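Local coordinates for superoxide dismutase (Leishmania major, PDB 4F2N), which catalyses the disproportionation of superoxide to molecular oxygen and hydrogen peroxide at an iron centre, as expected of an iron superoxide dismutase, at residues B[56-61]-B[110-115]; B[139-144]-B[211-216]. One frame throughout, in Å; residues are numbered along the deposited sequence.

Interaction 1: residues B[56-61]-B[110-115]; sequences ELHYSK and FFWKCL. With FE2 (Fe (II) ion), chain N.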
loop_
_atom_site.group_PDB
_atom_site.type_symbol
_atom_site.label_atom_id
_atom_site.label_comp_id
_atom_site.label_asym_id
_atom_site.label_seq_id
_atom_site.Cartn_x
_atom_site.Cartn_y
_atom_site.Cartn_z
ATOM N N GLU B 56 -14.156 -0.181 12.456
ATOM C CA GLU B 56 -15.002 -1.257 11.918
ATOM C C GLU B 56 -14.427 -1.800 10.599
ATOM O O GLU B 56 -14.312 -3.026 10.411
ATOM C CB GLU B 56 -16.440 -0.779 11.707
ATOM C CG GLU B 56 -17.337 -1.841 11.102
ATOM C CD GLU B 56 -18.765 -1.399 10.879
ATOM O OE1 GLU B 56 -19.050 -0.189 10.655
ATOM O OE2 GLU B 56 -19.622 -2.302 10.908
ATOM N N LEU B 57 -14.073 -0.887 9.694
ATOM C CA LEU B 57 -13.444 -1.285 8.423
ATOM C C LEU B 57 -12.189 -2.068 8.722
ATOM O O LEU B 57 -11.966 -3.157 8.180
ATOM C CB LEU B 57 -13.077 -0.060 7.576
ATOM C CG LEU B 57 -14.292 0.700 7.038
ATOM C CD1 LEU B 57 -13.844 2.025 6.428
ATOM C CD2 LEU B 57 -15.076 -0.163 6.046
ATOM N N HIS B 58 -11.357 -1.523 9.594
ATOM C CA HIS B 58 -9.996 -2.049 9.748
ATOM C C HIS B 58 -10.003 -3.419 10.380
ATOM O O HIS B 58 -9.285 -4.352 9.944
ATOM C CB HIS B 58 -9.163 -1.095 10.617
ATOM C CG HIS B 58 -7.667 -1.250 10.411
ATOM N ND1 HIS B 58 -6.774 -0.375 10.907
ATOM C CD2 HIS B 58 -6.930 -2.207 9.695
ATOM C CE1 HIS B 58 -5.533 -0.754 10.527
ATOM N NE2 HIS B 58 -5.641 -1.866 9.791
ATOM N N TYR B 59 -10.822 -3.545 11.420
ATOM C CA TYR B 59 -10.906 -4.761 12.222
ATOM C C TYR B 59 -11.869 -5.769 11.601
ATOM O O TYR B 59 -11.483 -6.913 11.351
ATOM C CB TYR B 59 -11.341 -4.392 13.659
ATOM C CG TYR B 59 -11.601 -5.549 14.628
ATOM C CD1 TYR B 59 -10.553 -6.194 15.283
ATOM C CD2 TYR B 59 -12.905 -5.968 14.903
ATOM C CE1 TYR B 59 -10.793 -7.233 16.182
ATOM C CE2 TYR B 59 -13.161 -6.998 15.810
ATOM C CZ TYR B 59 -12.104 -7.615 16.446
ATOM O OH TYR B 59 -12.385 -8.637 17.317
ATOM N N SER B 60 -13.126 -5.360 11.376
ATOM C CA SER B 60 -14.138 -6.291 10.841
ATOM C C SER B 60 -14.000 -6.626 9.362
ATOM O O SER B 60 -14.517 -7.654 8.947
ATOM C CB SER B 60 -15.561 -5.798 11.092
ATOM O OG SER B 60 -15.763 -5.774 12.480
ATOM N N LYS B 61 -13.351 -5.763 8.569
ATOM C CA LYS B 61 -13.154 -6.065 7.133
ATOM C C LYS B 61 -11.743 -6.532 6.826
ATOM O O LYS B 61 -11.575 -7.654 6.397
ATOM C CB LYS B 61 -13.488 -4.900 6.186
ATOM C CG LYS B 61 -14.750 -4.111 6.494
ATOM C CD LYS B 61 -16.013 -4.904 6.289
ATOM C CE LYS B 61 -17.195 -4.075 6.794
ATOM N NZ LYS B 61 -18.397 -4.926 6.895
ATOM N N PHE B 110 -1.089 -7.401 17.017
ATOM C CA PHE B 110 -0.117 -6.702 17.843
ATOM C C PHE B 110 -0.507 -5.235 17.940
ATOM O O PHE B 110 -0.512 -4.656 19.032
ATOM C CB PHE B 110 1.312 -6.860 17.266
ATOM C CG PHE B 110 2.363 -6.305 18.186
ATOM C CD1 PHE B 110 2.719 -6.993 19.349
ATOM C CD2 PHE B 110 2.988 -5.103 17.900
ATOM C CE1 PHE B 110 3.694 -6.491 20.209
ATOM C CE2 PHE B 110 3.958 -4.586 18.765
ATOM C CZ PHE B 110 4.312 -5.274 19.915
ATOM N N PHE B 111 -0.887 -4.653 16.794
ATOM C CA PHE B 111 -1.401 -3.282 16.727
ATOM C C PHE B 111 -2.560 -3.025 17.692
ATOM O O PHE B 111 -2.552 -1.996 18.387
ATOM C CB PHE B 111 -1.847 -2.986 15.284
ATOM C CG PHE B 111 -2.103 -1.541 14.982
ATOM C CD1 PHE B 111 -1.219 -0.533 15.396
ATOM C CD2 PHE B 111 -3.212 -1.182 14.221
ATOM C CE1 PHE B 111 -1.462 0.803 15.074
ATOM C CE2 PHE B 111 -3.452 0.167 13.883
ATOM C CZ PHE B 111 -2.573 1.148 14.305
ATOM N N TRP B 112 -3.552 -3.914 17.734
ATOM C CA TRP B 112 -4.678 -3.702 18.660
ATOM C C TRP B 112 -4.247 -3.697 20.099
ATOM O O TRP B 112 -4.792 -2.937 20.899
ATOM C CB TRP B 112 -5.785 -4.738 18.463
ATOM C CG TRP B 112 -6.266 -4.849 17.038
ATOM C CD1 TRP B 112 -6.485 -6.023 16.313
ATOM C CD2 TRP B 112 -6.594 -3.756 16.114
ATOM N NE1 TRP B 112 -6.914 -5.738 15.034
ATOM C CE2 TRP B 112 -6.999 -4.390 14.850
ATOM C CE3 TRP B 112 -6.580 -2.371 16.197
ATOM C CZ2 TRP B 112 -7.384 -3.648 13.742
ATOM C CZ3 TRP B 112 -6.963 -1.629 15.070
ATOM C CH2 TRP B 112 -7.361 -2.249 13.869
ATOM N N LYS B 113 -3.278 -4.539 20.443
ATOM C CA LYS B 113 -2.738 -4.574 21.821
ATOM C C LYS B 113 -1.996 -3.289 22.194
ATOM O O LYS B 113 -1.916 -2.946 23.392
ATOM C CB LYS B 113 -1.802 -5.778 22.010
ATOM C CG LYS B 113 -2.476 -7.127 21.868
ATOM C CD LYS B 113 -3.457 -7.400 22.979
ATOM C CE LYS B 113 -2.773 -8.055 24.166
ATOM N NZ LYS B 113 -3.823 -8.344 25.188
ATOM N N CYS B 114 -1.475 -2.579 21.185
ATOM C CA CYS B 114 -0.783 -1.307 21.388
ATOM C C CYS B 114 -1.710 -0.119 21.612
ATOM O O CYS B 114 -1.215 0.981 21.849
ATOM C CB CYS B 114 0.066 -0.966 20.175
ATOM S SG CYS B 114 1.438 -2.105 20.066
ATOM N N LEU B 115 -3.019 -0.332 21.454
ATOM C CA LEU B 115 -3.978 0.775 21.478
ATOM C C LEU B 115 -5.068 0.600 22.519
ATOM O O LEU B 115 -5.472 -0.531 22.847
ATOM C CB LEU B 115 -4.638 0.994 20.102
ATOM C CG LEU B 115 -3.710 1.014 18.876
ATOM C CD1 LEU B 115 -4.509 1.013 17.567
ATOM C CD2 LEU B 115 -2.832 2.263 18.982
HETATM FE FE FE2 N . -4.036 -2.638 8.531
HETATM O O HOH W 1 -2.248 -3.311 7.327
#
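F111 and W112 pack against H58 and Y59 where the two long helices of the superoxide dismutase alpha-hairpin domain, 52-71 and 96-113, face each other beside the iron. The contact is buried and is made mainly by aromatic rings; no hydrogen bond joins the two segments. F111 comes first along 110-115. Its CE2 reaches H58 CE1 at 4.1 Å, and the two side chains cross at about a right angle. Its ring also touches D191, another iron ligand, and Y208. W112 follows and makes the larger contact. Its CG lies anti to the carbonyl carbon (chi1 -53°), and the indole reaches across to helix 52-71. The far corner of the six-membered ring, CH2, stands over one face of the imidazole, 3.6 Å from H58 ND1. This is an edge-to-face pair with planes at 79°. The pyrrole side of the same indole receives Y59. There the tyrosine ring turns its edge to the indole face, with planes at 74°, and Y59 CD1 lies 3.7 Å from W112 NE1. That N-H is hydrogen-bonded to H63, one turn further along helix 52-71, while Y59 OH bonds to the carbonyl of P36. Further on, L115 folds back on its own segment and sets CD1 over the centre of the F111 ring, 3.7 Å above its plane. The indole and F111 both back a first-shell ligand from the side of helix 96-113 and probably limit its movement. H108, D191 and H195 complete the protein ligands. The iron is 2.2 Å from H58 NE2 and 2.3 Å from the oxygen of a water.

Interaction 2: residues B[139-144]-B[211-216]; sequences DFMVSF and ELWQIV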
loop_
_atom_site.group_PDB
_atom_site.type_symbol
_atom_site.label_atom_id
_atom_site.label_comp_id
_atom_site.label_asym_id
_atom_site.label_seq_id
_atom_site.Cartn_x
_atom_site.Cartn_y
_atom_site.Cartn_z
ATOM N N ASP B 139 12.038 13.231 21.166
ATOM C CA ASP B 139 12.940 12.913 20.055
ATOM C C ASP B 139 12.616 11.530 19.430
ATOM O O ASP B 139 12.630 11.380 18.194
ATOM C CB ASP B 139 14.413 12.974 20.464
ATOM C CG ASP B 139 14.896 14.387 20.842
ATOM O OD1 ASP B 139 14.507 15.395 20.229
ATOM O OD2 ASP B 139 15.711 14.487 21.770
ATOM N N PHE B 140 12.317 10.526 20.258
ATOM C CA PHE B 140 11.830 9.266 19.712
ATOM C C PHE B 140 10.550 9.456 18.884
ATOM O O PHE B 140 10.467 8.972 17.757
ATOM C CB PHE B 140 11.601 8.207 20.805
ATOM C CG PHE B 140 10.615 7.150 20.403
ATOM C CD1 PHE B 140 10.979 6.169 19.491
ATOM C CD2 PHE B 140 9.315 7.160 20.897
ATOM C CE1 PHE B 140 10.080 5.204 19.087
ATOM C CE2 PHE B 140 8.397 6.197 20.475
ATOM C CZ PHE B 140 8.785 5.214 19.572
ATOM N N MET B 141 9.555 10.158 19.428
ATOM C CA MET B 141 8.303 10.359 18.686
ATOM C C MET B 141 8.522 11.037 17.319
ATOM O O MET B 141 7.936 10.615 16.319
ATOM C CB MET B 141 7.313 11.184 19.531
ATOM C CG MET B 141 6.731 10.365 20.668
ATOM S SD MET B 141 5.635 11.331 21.721
ATOM C CE MET B 141 4.819 9.998 22.597
ATOM N N VAL B 142 9.338 12.103 17.294
ATOM C CA VAL B 142 9.663 12.804 16.056
ATOM C C VAL B 142 10.294 11.835 15.036
ATOM O O VAL B 142 9.841 11.759 13.887
ATOM C CB VAL B 142 10.565 14.042 16.317
ATOM C CG1 VAL B 142 11.210 14.551 15.034
ATOM C CG2 VAL B 142 9.748 15.157 16.976
ATOM N N SER B 143 11.287 11.068 15.482
ATOM C CA SER B 143 11.948 10.059 14.632
ATOM C C SER B 143 10.984 8.988 14.132
ATOM O O SER B 143 11.071 8.530 12.959
ATOM C CB SER B 143 13.088 9.378 15.399
ATOM O OG SER B 143 14.060 10.346 15.766
ATOM N N PHE B 144 10.076 8.581 15.013
ATOM C CA PHE B 144 9.136 7.485 14.696
ATOM C C PHE B 144 8.136 7.986 13.660
ATOM O O PHE B 144 7.891 7.331 12.678
ATOM C CB PHE B 144 8.434 6.942 15.965
ATOM C CG PHE B 144 7.487 5.780 15.706
ATOM C CD1 PHE B 144 7.905 4.457 15.923
ATOM C CD2 PHE B 144 6.169 5.998 15.268
ATOM C CE1 PHE B 144 7.029 3.366 15.674
ATOM C CE2 PHE B 144 5.293 4.918 15.038
ATOM C CZ PHE B 144 5.718 3.608 15.252
ATOM N N GLU B 211 -1.187 12.135 15.815
ATOM C CA GLU B 211 -2.315 12.012 16.741
ATOM C C GLU B 211 -2.351 10.638 17.411
ATOM O O GLU B 211 -2.865 10.503 18.513
ATOM C CB GLU B 211 -3.640 12.364 16.047
ATOM C CG GLU B 211 -3.705 13.835 15.640
ATOM C CD GLU B 211 -5.038 14.265 15.044
ATOM O OE1 GLU B 211 -6.066 13.585 15.286
ATOM O OE2 GLU B 211 -5.063 15.310 14.331
ATOM N N LEU B 212 -1.774 9.631 16.751
ATOM C CA LEU B 212 -1.807 8.249 17.228
ATOM C C LEU B 212 -1.315 8.088 18.669
ATOM O O LEU B 212 -1.815 7.231 19.403
ATOM C CB LEU B 212 -0.980 7.346 16.298
ATOM C CG LEU B 212 -1.102 5.828 16.501
ATOM C CD1 LEU B 212 -2.522 5.286 16.352
ATOM C CD2 LEU B 212 -0.171 5.115 15.524
ATOM N N TRP B 213 -0.360 8.932 19.076
ATOM C CA TRP B 213 0.202 8.836 20.422
ATOM C C TRP B 213 -0.860 8.923 21.488
ATOM O O TRP B 213 -0.705 8.332 22.543
ATOM C CB TRP B 213 1.276 9.908 20.665
ATOM C CG TRP B 213 2.415 9.863 19.679
ATOM C CD1 TRP B 213 2.834 10.868 18.812
ATOM C CD2 TRP B 213 3.322 8.729 19.420
ATOM N NE1 TRP B 213 3.909 10.440 18.048
ATOM C CE2 TRP B 213 4.265 9.184 18.390
ATOM C CE3 TRP B 213 3.467 7.450 19.954
ATOM C CZ2 TRP B 213 5.274 8.352 17.887
ATOM C CZ3 TRP B 213 4.500 6.621 19.440
ATOM C CH2 TRP B 213 5.378 7.074 18.441
ATOM N N GLN B 214 -1.939 9.664 21.214
ATOM C CA GLN B 214 -3.029 9.846 22.185
ATOM C C GLN B 214 -3.766 8.558 22.512
ATOM O O GLN B 214 -4.466 8.498 23.510
ATOM C CB GLN B 214 -4.025 10.914 21.713
ATOM C CG GLN B 214 -3.370 12.252 21.431
ATOM C CD GLN B 214 -4.323 13.215 20.764
ATOM O OE1 GLN B 214 -5.484 13.288 21.134
ATOM N NE2 GLN B 214 -3.836 13.957 19.770
ATOM N N ILE B 215 -3.615 7.523 21.686
ATOM C CA ILE B 215 -4.303 6.261 21.978
ATOM C C ILE B 215 -3.347 5.068 22.177
ATOM O O ILE B 215 -3.797 3.922 22.213
ATOM C CB ILE B 215 -5.378 5.879 20.923
ATOM C CG1 ILE B 215 -4.766 5.783 19.502
ATOM C CG2 ILE B 215 -6.576 6.818 20.977
ATOM C CD1 ILE B 215 -5.675 5.068 18.520
ATOM N N VAL B 216 -2.064 5.336 22.381
ATOM C CA VAL B 216 -1.115 4.211 22.603
ATOM C C VAL B 216 -1.250 3.680 24.030
ATOM O O VAL B 216 -1.257 4.454 25.001
ATOM C CB VAL B 216 0.338 4.602 22.314
ATOM C CG1 VAL B 216 1.274 3.433 22.664
ATOM C CG2 VAL B 216 0.476 4.987 20.848
#
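M141 lies along one face of the W213 indole, in a Met-aromatic contact between helix 137-149 and the 3-10 segment 213-214. Its CB is 3.8 Å from W213 NE1. CG comes next, over the face near the fused bond, 3.6 Å from W213 CE2, and makes a CH-pi contact with the six-membered ring. With the chain extended about CB-CG (chi2 177°), SD is carried over the five-membered ring. M141 SD sits 4.0 Å from the centroid of the W213 five-membered ring, only 3° off the normal. The methyl CE ends 3.7 Å from W213 CD2. The two side chains thus pass each other in opposite directions. The indole's CH2 end meets two phenylalanines. W213 CH2 approaches F144 CD2 at 3.4 Å, in an offset edge-to-face pair with planes at 61°. The same CH2 lies 3.7 Å from F140 CE2, where the rings meet obliquely. W213 NE1 is hydrogen-bonded to Q145 OE1, so the indole has a polar tie to helix 137-149 as well. F140 and F144 carry the packing on to the antiparallel sheet of the C-terminal domain: both touch I170 on strand 168-174, F140 reaches L159 and F144 reaches T157 on strand 155-161, and F144 also meets A190 on strand 185-191.

Overall arrangement
From the N terminus, helix 52-71 opens interaction 1, and helix 96-113 closes it after a largely helical loop of 48 residues. This joins the two long helices of the alpha-hairpin domain. Interaction 2 lies in the C-terminal domain. It opens on helix 137-149 and closes at 211-216, after 66 residues that include the three-stranded sheet. The two loops follow in series; they neither nest nor cross. Their centres are 18 Å apart, yet 110-115 and 211-216 touch: L115 CD2 packs on L212 CD1 at 4.0 Å. Strand 185-191 is also touched by side chains of both contacts. The hairpin is thereby packed against the C-terminal domain, and ligands from both bind the iron.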